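Local coordinates for protein UDP-N-acetylglucosamine 4,6-dehydratase (Vibrio fischeri, PDB 3PVZ) that binds NAD and probably acts as a lyase that removes water from the sugar of UDP-N-acetylglucosamine, at residues L39-A44 with H64-S69; V51-F56 with V77-S82; Y113-N118 with G156-F161. All blocks are in the same frame, centred on the assembly; numbering follows the deposited sequence. Where two conformers were deposited one is given.

Interaction 1: residues L39-A44 with H64-S69; sequences LVLGGA and HVVDIS. With NAD (nicotinamide-adenine-dinucleotide), chain E.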
# COMPACT_ATOMS: atom_id res chain seq x y z
N LEU A 39 6.10 17.50 7.89
CA LEU A 39 5.18 16.40 7.83
C LEU A 39 5.22 15.83 6.40
O LEU A 39 4.99 16.56 5.48
CB LEU A 39 3.77 16.94 8.16
CG LEU A 39 2.62 15.93 8.04
CD1 LEU A 39 2.91 14.57 8.86
CD2 LEU A 39 1.29 16.56 8.38
N VAL A 40 5.47 14.53 6.22
CA VAL A 40 5.46 13.91 4.92
C VAL A 40 4.41 12.85 4.90
O VAL A 40 4.53 11.79 5.55
CB VAL A 40 6.85 13.27 4.57
CG1 VAL A 40 6.87 12.71 3.15
CG2 VAL A 40 7.94 14.33 4.76
N LEU A 41 3.40 13.10 4.09
CA LEU A 41 2.32 12.19 3.86
C LEU A 41 2.62 11.31 2.66
O LEU A 41 3.08 11.74 1.66
CB LEU A 41 1.05 13.01 3.59
CG LEU A 41 0.78 14.01 4.69
CD1 LEU A 41 -0.55 14.69 4.43
CD2 LEU A 41 0.81 13.34 6.07
N GLY A 42 2.25 10.06 2.75
CA GLY A 42 2.68 9.08 1.77
C GLY A 42 4.17 8.92 1.78
O GLY A 42 4.81 8.57 0.75
N GLY A 43 4.74 9.12 2.96
CA GLY A 43 6.18 9.14 3.08
C GLY A 43 6.83 7.78 3.03
O GLY A 43 8.01 7.75 3.03
N ALA A 44 6.08 6.68 3.07
CA ALA A 44 6.67 5.34 2.84
C ALA A 44 6.67 4.94 1.35
O ALA A 44 7.11 3.87 1.00
CB ALA A 44 5.96 4.26 3.65
N HIS A 64 7.93 14.13 10.70
CA HIS A 64 6.91 13.13 10.94
C HIS A 64 6.48 12.54 9.62
O HIS A 64 6.19 13.28 8.69
CB HIS A 64 5.71 13.70 11.64
CG HIS A 64 5.91 13.97 13.09
ND1 HIS A 64 4.88 14.33 13.93
CD2 HIS A 64 7.03 13.91 13.86
CE1 HIS A 64 5.34 14.48 15.17
NE2 HIS A 64 6.66 14.25 15.14
N VAL A 65 6.54 11.19 9.53
CA VAL A 65 6.20 10.46 8.31
C VAL A 65 4.88 9.69 8.52
O VAL A 65 4.72 9.01 9.51
CB VAL A 65 7.33 9.46 7.94
CG1 VAL A 65 7.13 8.93 6.55
CG2 VAL A 65 8.72 10.15 8.10
N VAL A 66 3.95 9.79 7.60
CA VAL A 66 2.65 9.10 7.70
C VAL A 66 2.31 8.31 6.44
O VAL A 66 2.37 8.83 5.35
CB VAL A 66 1.57 10.12 7.93
CG1 VAL A 66 0.13 9.43 8.03
CG2 VAL A 66 1.86 10.91 9.22
N ASP A 67 1.93 7.04 6.57
CA ASP A 67 1.63 6.23 5.40
C ASP A 67 0.89 5.01 5.87
O ASP A 67 1.09 4.56 6.99
CB ASP A 67 2.93 5.78 4.71
CG ASP A 67 2.72 5.30 3.32
OD1 ASP A 67 2.14 4.18 3.11
OD2 ASP A 67 3.22 6.01 2.42
N ILE A 68 0.04 4.47 5.03
CA ILE A 68 -0.74 3.33 5.45
C ILE A 68 0.10 2.08 5.47
O ILE A 68 -0.24 1.18 6.20
CB ILE A 68 -2.01 3.06 4.61
CG1 ILE A 68 -1.70 3.12 3.12
CG2 ILE A 68 -3.07 4.05 4.92
CD1 ILE A 68 -2.86 2.72 2.27
N SER A 69 1.21 2.04 4.74
CA SER A 69 2.01 0.82 4.71
C SER A 69 2.97 0.75 5.91
O SER A 69 3.98 1.41 5.92
CB SER A 69 2.80 0.72 3.37
OG SER A 69 3.75 -0.33 3.45
PA NAD E . 3.68 5.20 -4.49
O1A NAD E . 2.62 4.19 -4.78
O2A NAD E . 5.00 4.52 -4.31
O5B NAD E . 3.52 5.81 -3.03
C5B NAD E . 2.23 6.39 -2.73
C4B NAD E . 2.17 6.31 -1.20
O4B NAD E . 0.98 6.86 -0.68
C3B NAD E . 2.24 4.82 -0.73
O3B NAD E . 3.28 4.63 0.21
C2B NAD E . 0.84 4.59 -0.13
O2B NAD E . 0.78 3.57 0.85
C1B NAD E . 0.58 6.03 0.38
N9A NAD E . -0.84 6.25 0.60
C8A NAD E . -1.84 6.07 -0.28
N7A NAD E . -2.99 6.31 0.27
C5A NAD E . -2.74 6.75 1.54
C6A NAD E . -3.54 7.15 2.61
N6A NAD E . -4.89 7.21 2.39
N1A NAD E . -2.99 7.49 3.77
C2A NAD E . -1.67 7.43 3.94
N3A NAD E . -0.89 7.03 2.97
C4A NAD E . -1.37 6.70 1.78
O3 NAD E . 3.66 6.33 -5.64
PN NAD E . 5.02 7.17 -5.94
O1N NAD E . 5.76 6.55 -7.11
O2N NAD E . 5.92 7.51 -4.83
O5D NAD E . 4.33 8.49 -6.66
C5D NAD E . 3.81 9.40 -5.70
C4D NAD E . 3.15 10.57 -6.42
O4D NAD E . 3.98 11.01 -7.54
C3D NAD E . 1.81 10.11 -7.05
O3D NAD E . 0.85 11.19 -7.18
C2D NAD E . 2.23 9.75 -8.50
O2D NAD E . 1.13 9.82 -9.42
C1D NAD E . 3.26 10.83 -8.79
N1N NAD E . 4.15 10.47 -9.91
C2N NAD E . 4.92 9.38 -9.78
C3N NAD E . 5.78 9.01 -10.79
C7N NAD E . 6.61 7.79 -10.68
O7N NAD E . 7.29 7.51 -11.66
N7N NAD E . 6.62 7.01 -9.59
C4N NAD E . 5.86 9.79 -11.96
C5N NAD E . 5.06 10.92 -12.05
C6N NAD E . 4.20 11.24 -11.00

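Interaction 2: residues V51-F56 with V77-S82; sequences VTKEIF and VRDIRS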
# COMPACT_ATOMS: atom_id res chain seq x y z
N VAL A 51 12.07 11.84 -0.55
CA VAL A 51 12.11 13.22 -0.07
C VAL A 51 12.31 13.21 1.47
O VAL A 51 12.93 14.12 2.03
CB VAL A 51 10.87 13.98 -0.47
CG1 VAL A 51 9.65 13.43 0.31
CG2 VAL A 51 11.12 15.50 -0.21
N THR A 52 11.85 12.15 2.13
CA THR A 52 12.02 12.01 3.58
C THR A 52 13.51 11.88 3.93
O THR A 52 14.02 12.51 4.85
CB THR A 52 11.25 10.76 4.14
OG1 THR A 52 9.83 10.91 3.92
CG2 THR A 52 11.48 10.61 5.67
N LYS A 53 14.21 11.10 3.11
CA LYS A 53 15.66 10.98 3.25
C LYS A 53 16.33 12.32 2.93
O LYS A 53 17.15 12.77 3.71
CB LYS A 53 16.18 9.90 2.35
CG LYS A 53 15.64 8.56 2.79
CD LYS A 53 16.45 7.42 2.29
CE LYS A 53 16.25 7.21 0.83
NZ LYS A 53 17.05 6.01 0.38
N GLU A 54 15.94 12.99 1.86
CA GLU A 54 16.52 14.30 1.62
C GLU A 54 16.37 15.24 2.79
O GLU A 54 17.25 16.04 3.04
CB GLU A 54 15.98 14.96 0.35
CG GLU A 54 16.38 14.28 -0.90
CD GLU A 54 17.88 14.25 -1.09
OE1 GLU A 54 18.46 15.35 -1.16
OE2 GLU A 54 18.47 13.17 -1.22
N ILE A 55 15.29 15.15 3.52
CA ILE A 55 15.07 16.01 4.67
C ILE A 55 15.93 15.49 5.84
O ILE A 55 16.71 16.24 6.46
CB ILE A 55 13.54 16.06 5.07
CG1 ILE A 55 12.72 16.62 3.92
CG2 ILE A 55 13.35 16.83 6.41
CD1 ILE A 55 11.14 16.71 4.18
N PHE A 56 15.82 14.20 6.12
CA PHE A 56 16.49 13.62 7.26
C PHE A 56 18.01 13.89 7.29
O PHE A 56 18.57 14.18 8.34
CB PHE A 56 16.24 12.11 7.28
CG PHE A 56 16.66 11.47 8.56
CD1 PHE A 56 17.96 11.10 8.75
CD2 PHE A 56 15.76 11.27 9.59
CE1 PHE A 56 18.37 10.53 9.94
CE2 PHE A 56 16.17 10.67 10.80
CZ PHE A 56 17.49 10.30 10.95
N VAL A 77 12.67 3.32 7.68
CA VAL A 77 13.48 3.51 8.90
C VAL A 77 14.81 2.70 8.85
O VAL A 77 15.86 3.26 9.13
CB VAL A 77 12.70 3.13 10.14
CG1 VAL A 77 13.49 3.44 11.40
CG2 VAL A 77 11.36 3.85 10.17
N ARG A 78 14.78 1.43 8.44
CA ARG A 78 16.02 0.65 8.34
C ARG A 78 17.02 1.28 7.37
O ARG A 78 18.17 1.42 7.68
CB ARG A 78 15.72 -0.81 7.99
CG ARG A 78 14.99 -1.52 9.15
CD ARG A 78 14.83 -3.07 8.99
NE ARG A 78 13.85 -3.58 9.97
CZ ARG A 78 14.07 -3.74 11.28
NH1 ARG A 78 15.25 -3.46 11.83
NH2 ARG A 78 13.09 -4.20 12.05
N ASP A 79 16.57 1.69 6.21
CA ASP A 79 17.38 2.44 5.27
C ASP A 79 17.96 3.75 5.89
O ASP A 79 19.13 4.11 5.71
CB ASP A 79 16.45 2.78 4.10
CG ASP A 79 17.18 3.24 2.88
OD1 ASP A 79 18.43 3.33 2.89
OD2 ASP A 79 16.47 3.52 1.88
N ILE A 80 17.12 4.50 6.58
CA ILE A 80 17.57 5.73 7.20
C ILE A 80 18.61 5.41 8.28
O ILE A 80 19.62 6.09 8.39
CB ILE A 80 16.42 6.52 7.84
CG1 ILE A 80 15.70 7.31 6.74
CG2 ILE A 80 16.94 7.47 8.93
CD1 ILE A 80 14.38 7.88 7.16
N ARG A 81 18.37 4.38 9.07
CA ARG A 81 19.32 4.03 10.13
C ARG A 81 20.68 3.68 9.56
O ARG A 81 21.69 4.13 10.06
CB ARG A 81 18.82 2.89 11.03
CG ARG A 81 17.43 3.14 11.70
CD ARG A 81 17.40 3.93 13.02
NE ARG A 81 17.54 5.38 12.85
CZ ARG A 81 16.67 6.32 13.25
NH1 ARG A 81 16.97 7.60 13.02
NH2 ARG A 81 15.54 6.03 13.88
N SER A 82 20.72 2.91 8.48
CA SER A 82 22.03 2.50 7.97
C SER A 82 22.69 3.56 7.10
O SER A 82 23.90 3.68 7.09
CB SER A 82 21.95 1.14 7.26
OG SER A 82 20.92 1.10 6.29

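Interaction 3: residues Y113-N118 with G156-F161; sequences YDYVLN and GAKKYF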
# COMPACT_ATOMS: atom_id res chain seq x y z
N TYR A 113 3.40 22.07 12.06
CA TYR A 113 4.43 21.83 11.04
C TYR A 113 4.66 23.12 10.27
O TYR A 113 3.79 23.94 10.21
CB TYR A 113 4.06 20.73 10.06
CG TYR A 113 3.79 19.44 10.76
CD1 TYR A 113 4.81 18.60 11.13
CD2 TYR A 113 2.51 19.02 11.00
CE1 TYR A 113 4.54 17.41 11.79
CE2 TYR A 113 2.24 17.82 11.64
CZ TYR A 113 3.26 17.02 12.03
OH TYR A 113 2.95 15.82 12.68
N ASP A 114 5.86 23.30 9.71
CA ASP A 114 6.13 24.46 8.86
C ASP A 114 5.86 24.07 7.40
O ASP A 114 5.25 24.85 6.64
CB ASP A 114 7.55 24.94 9.05
CG ASP A 114 7.81 25.36 10.48
OD1 ASP A 114 7.14 26.34 10.89
OD2 ASP A 114 8.66 24.71 11.18
N TYR A 115 6.21 22.82 7.06
CA TYR A 115 6.14 22.34 5.71
C TYR A 115 5.44 21.00 5.71
O TYR A 115 5.81 20.07 6.46
CB TYR A 115 7.53 22.18 5.10
CG TYR A 115 8.38 23.44 4.93
CD1 TYR A 115 8.23 24.24 3.83
CD2 TYR A 115 9.39 23.76 5.85
CE1 TYR A 115 8.99 25.39 3.66
CE2 TYR A 115 10.14 24.85 5.70
CZ TYR A 115 9.94 25.68 4.59
OH TYR A 115 10.67 26.82 4.43
N VAL A 116 4.40 20.90 4.89
CA VAL A 116 3.62 19.67 4.77
C VAL A 116 3.75 19.19 3.32
O VAL A 116 3.49 19.94 2.42
CB VAL A 116 2.15 19.90 5.17
CG1 VAL A 116 1.35 18.59 4.98
CG2 VAL A 116 2.09 20.42 6.64
N LEU A 117 4.24 17.95 3.14
CA LEU A 117 4.49 17.38 1.82
C LEU A 117 3.57 16.17 1.63
O LEU A 117 3.50 15.30 2.49
CB LEU A 117 5.96 16.94 1.69
CG LEU A 117 7.04 18.03 1.72
CD1 LEU A 117 7.37 18.43 3.17
CD2 LEU A 117 8.33 17.59 1.00
N ASN A 118 2.79 16.16 0.55
CA ASN A 118 1.86 15.07 0.28
C ASN A 118 2.28 14.32 -0.95
O ASN A 118 2.09 14.79 -2.07
CB ASN A 118 0.45 15.63 0.12
CG ASN A 118 -0.64 14.53 0.00
OD1 ASN A 118 -0.37 13.35 0.01
ND2 ASN A 118 -1.88 14.97 -0.03
N GLY A 156 -1.40 27.07 10.85
CA GLY A 156 -0.39 28.07 10.46
C GLY A 156 0.87 27.56 9.74
O GLY A 156 1.88 28.24 9.78
N ALA A 157 0.85 26.37 9.12
CA ALA A 157 1.94 25.94 8.20
C ALA A 157 2.25 27.01 7.18
O ALA A 157 1.36 27.77 6.81
CB ALA A 157 1.56 24.66 7.43
N LYS A 158 3.48 27.08 6.71
CA LYS A 158 3.81 28.11 5.77
C LYS A 158 3.75 27.65 4.33
O LYS A 158 3.63 28.50 3.44
CB LYS A 158 5.13 28.77 6.08
CG LYS A 158 6.31 27.93 5.99
CD LYS A 158 7.60 28.87 6.02
CE LYS A 158 8.66 28.34 6.97
NZ LYS A 158 10.13 28.65 6.64
N LYS A 159 3.76 26.32 4.12
CA LYS A 159 3.90 25.76 2.79
C LYS A 159 3.37 24.34 2.71
O LYS A 159 3.65 23.50 3.56
CB LYS A 159 5.37 25.82 2.34
CG LYS A 159 5.65 25.28 0.95
CD LYS A 159 5.30 26.39 -0.07
CE LYS A 159 5.65 26.01 -1.46
NZ LYS A 159 7.14 25.97 -1.65
N TYR A 160 2.58 24.11 1.68
CA TYR A 160 2.11 22.79 1.36
C TYR A 160 2.67 22.43 -0.02
O TYR A 160 2.74 23.25 -0.89
CB TYR A 160 0.56 22.79 1.35
CG TYR A 160 -0.09 21.43 1.21
CD1 TYR A 160 -0.26 20.84 -0.03
CD2 TYR A 160 -0.55 20.73 2.32
CE1 TYR A 160 -0.87 19.60 -0.16
CE2 TYR A 160 -1.15 19.50 2.19
CZ TYR A 160 -1.33 18.93 0.94
OH TYR A 160 -1.93 17.69 0.81
N PHE A 161 3.13 21.20 -0.16
CA PHE A 161 3.73 20.72 -1.37
C PHE A 161 3.01 19.45 -1.75
O PHE A 161 2.76 18.56 -0.90
CB PHE A 161 5.23 20.41 -1.17
CG PHE A 161 5.79 19.59 -2.28
CD1 PHE A 161 6.18 20.19 -3.49
CD2 PHE A 161 5.83 18.22 -2.19
CE1 PHE A 161 6.60 19.44 -4.55
CE2 PHE A 161 6.29 17.46 -3.25
CZ PHE A 161 6.68 18.09 -4.44
O HOH W 1 5.11 27.64 9.85

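Interaction 1: residues L39-A44 with H64-S69
With CG anti to its backbone N (chi1 -163°), Asp-67 swings its carboxylate against Ala-44, whose CB packs 3.4 Å from Asp-67 CG. Ala-44 N donates to Asp-67 OD2 over 3.0 Å, arriving from above the carboxylate plane. OD1 offers its anti lone pair to the N of Ser-69, closing an Asx turn.

Behind this tip, residues 39-41 and 64-66 are neighbouring parallel strands. Val-40 is bonded through both its N and its O, the N giving to His-64 O and the O taking from Val-66 N. On the face bearing Leu-39, Leu-41 and Val-66, CD1 of Leu-39 meets CG2 of Val-66 at 3.8 Å. On the other, CG1 of Val-65 lies 3.6 Å from CA of Gly-43, probably the first glycine of a GxGxxG loop.

The site is that of the Rossmann fold, an acidic residue just past the second strand facing the adenosine ribose. NAD O2B donates to Asp-67 OD1 (2.7 Å) and NAD O3B to OD2 (2.6 Å). Two ribose hydroxyls and two backbone amides thus hold the carboxylate, which is consistent with an anionic acceptor and with preference for NAD over its 2'-phosphorylated relative.

Interaction 2: residues V51-F56 with V77-S82
Helix segments 51-56 and 77-82 run in broadly the same direction, their axes inclined by -32° and 11.0 Å apart at closest approach, so that Lys-53, Phe-56 and Ile-80 must bridge a fairly wide gap with their side chains. Backbones come nearest at Lys-53 and Ile-80, whose CA atoms are 6.8 Å apart.

Ile-80 carries the apolar part. Its CG2 sits over the centre of one face of the Phe-56 ring, 3.5 Å from the centroid and close to the ring normal, a well-aligned CH-pi contact. CG of Phe-56 stands anti to the backbone N (chi1 -169°), and chi2 (-84°) turns the ring face to Ile-80; the edge-to-face partner Phe-91 packs against the same ring. The other branch of Ile-80 reaches the first helix: CG1 lies 4.1 Å from CG of Lys-53, and CD1 touches CG2 of Thr-52 more loosely.

Both helices belong to the Rossmann fold, where each follows a strand of the parallel sheet and the pair packs side by side on one face of it. Thr-52 and Phe-56 turn to the strands below as well as to the second helix, Thr-52 resting on Val-65 and Phe-56 on Leu-63.

Polar groups flank the apolar patch. The Lys-53 chain bends at chi3, and its NZ lies 3.0 Å from OD2 of Asp-79, a salt bridge in which the ammonium approaches from above the carboxylate plane and the two side chains cross at about a right angle. OD1 of the same aspartate accepts from Gln-222 of the second subunit. Arg-81 folds back through bends at chi2 and chi3, and its NH1 lies 3.4 Å from Phe-56 CZ, with the guanidinium steeply inclined to the ring; that nitrogen is hydrogen-bonded to the carbonyl of Gly-85.

Interaction 3: residues Y113-N118 with G156-F161
Val-116 and Tyr-160 meet on one face of the sheet and Leu-117 and Phe-161 on the other, forming the apolar centre of two neighbouring parallel strands. CG1 of Val-116 lies 3.9 Å from CE2 of Tyr-160, while the Val-116 carbonyl oxygen sits over a face of that ring. Across the sheet, CB of Leu-117 comes to the edge of the Phe-161 ring, 4.1 Å from CD2.

Backbone bonds tie this centre together: Val-116 N donates to Lys-159 O (3.0 Å), and Val-116 O and Asn-118 N bond to the N and O of Phe-161. With CG anti to the backbone N (chi1 -173°), Asn-118 runs side by side with Tyr-160, and its ND2 donates to Tyr-160 OH at 2.8 Å, the amide plane nearly perpendicular to the ring, while its OD1 is hydrogen-bonded to Ser-120 OG.

Toward the N-terminal ends of the strands the contact turns polar. Asp-114 O takes Lys-158 N on a lone pair at 2.8 Å and Lys-159 N in a weak, longer bond. Lys-158 has CG in the crowded position between the backbone N and carbonyl carbon (chi1 64°), over a face of the Tyr-115 ring, and its NZ donates to Tyr-115 OH at 2.9 Å. A water gives one hydrogen to Asp-114 OD1 (2.6 Å) and the other to O of Gly-156, whose positive phi forms the Schellman motif ending the preceding helix. Asp-114 OD1 also pairs with Arg-37.

These are the fourth and fifth strands in chain order of the Rossmann sheet, linked by helix 131-154, which packs on the Val-116 and Tyr-160 face. Helix 237-250 covers Tyr-115, Leu-117 and Phe-161, and strand 37-41 flanks 115-118 on its other edge.

In the fold
The three contacts illustrate how one Rossmann sheet is built up beside its cofactor, which lies at the C-terminal ends of strands 37-41 and 62-66. Interactions 1 and 3 lie in the same sheet, because strands 37-41 and 115-118 are neighbours: Leu-41 N lies 2.7 Å from Leu-117 O, and His-64 ND1 lies 2.7 Å from Tyr-113 OH. Interaction 2 packs on the sheet, with Thr-52 CG2 3.7 Å from Val-65 CG2 of interaction 1 and Val-51 CG2 3.7 Å from Leu-117 CD2 of interaction 3. Interaction 1 alone touches NAD among the three. The side chain of Asn-118 is about 7 Å from a bound NAD, and that of Thr-52 about 10 Å.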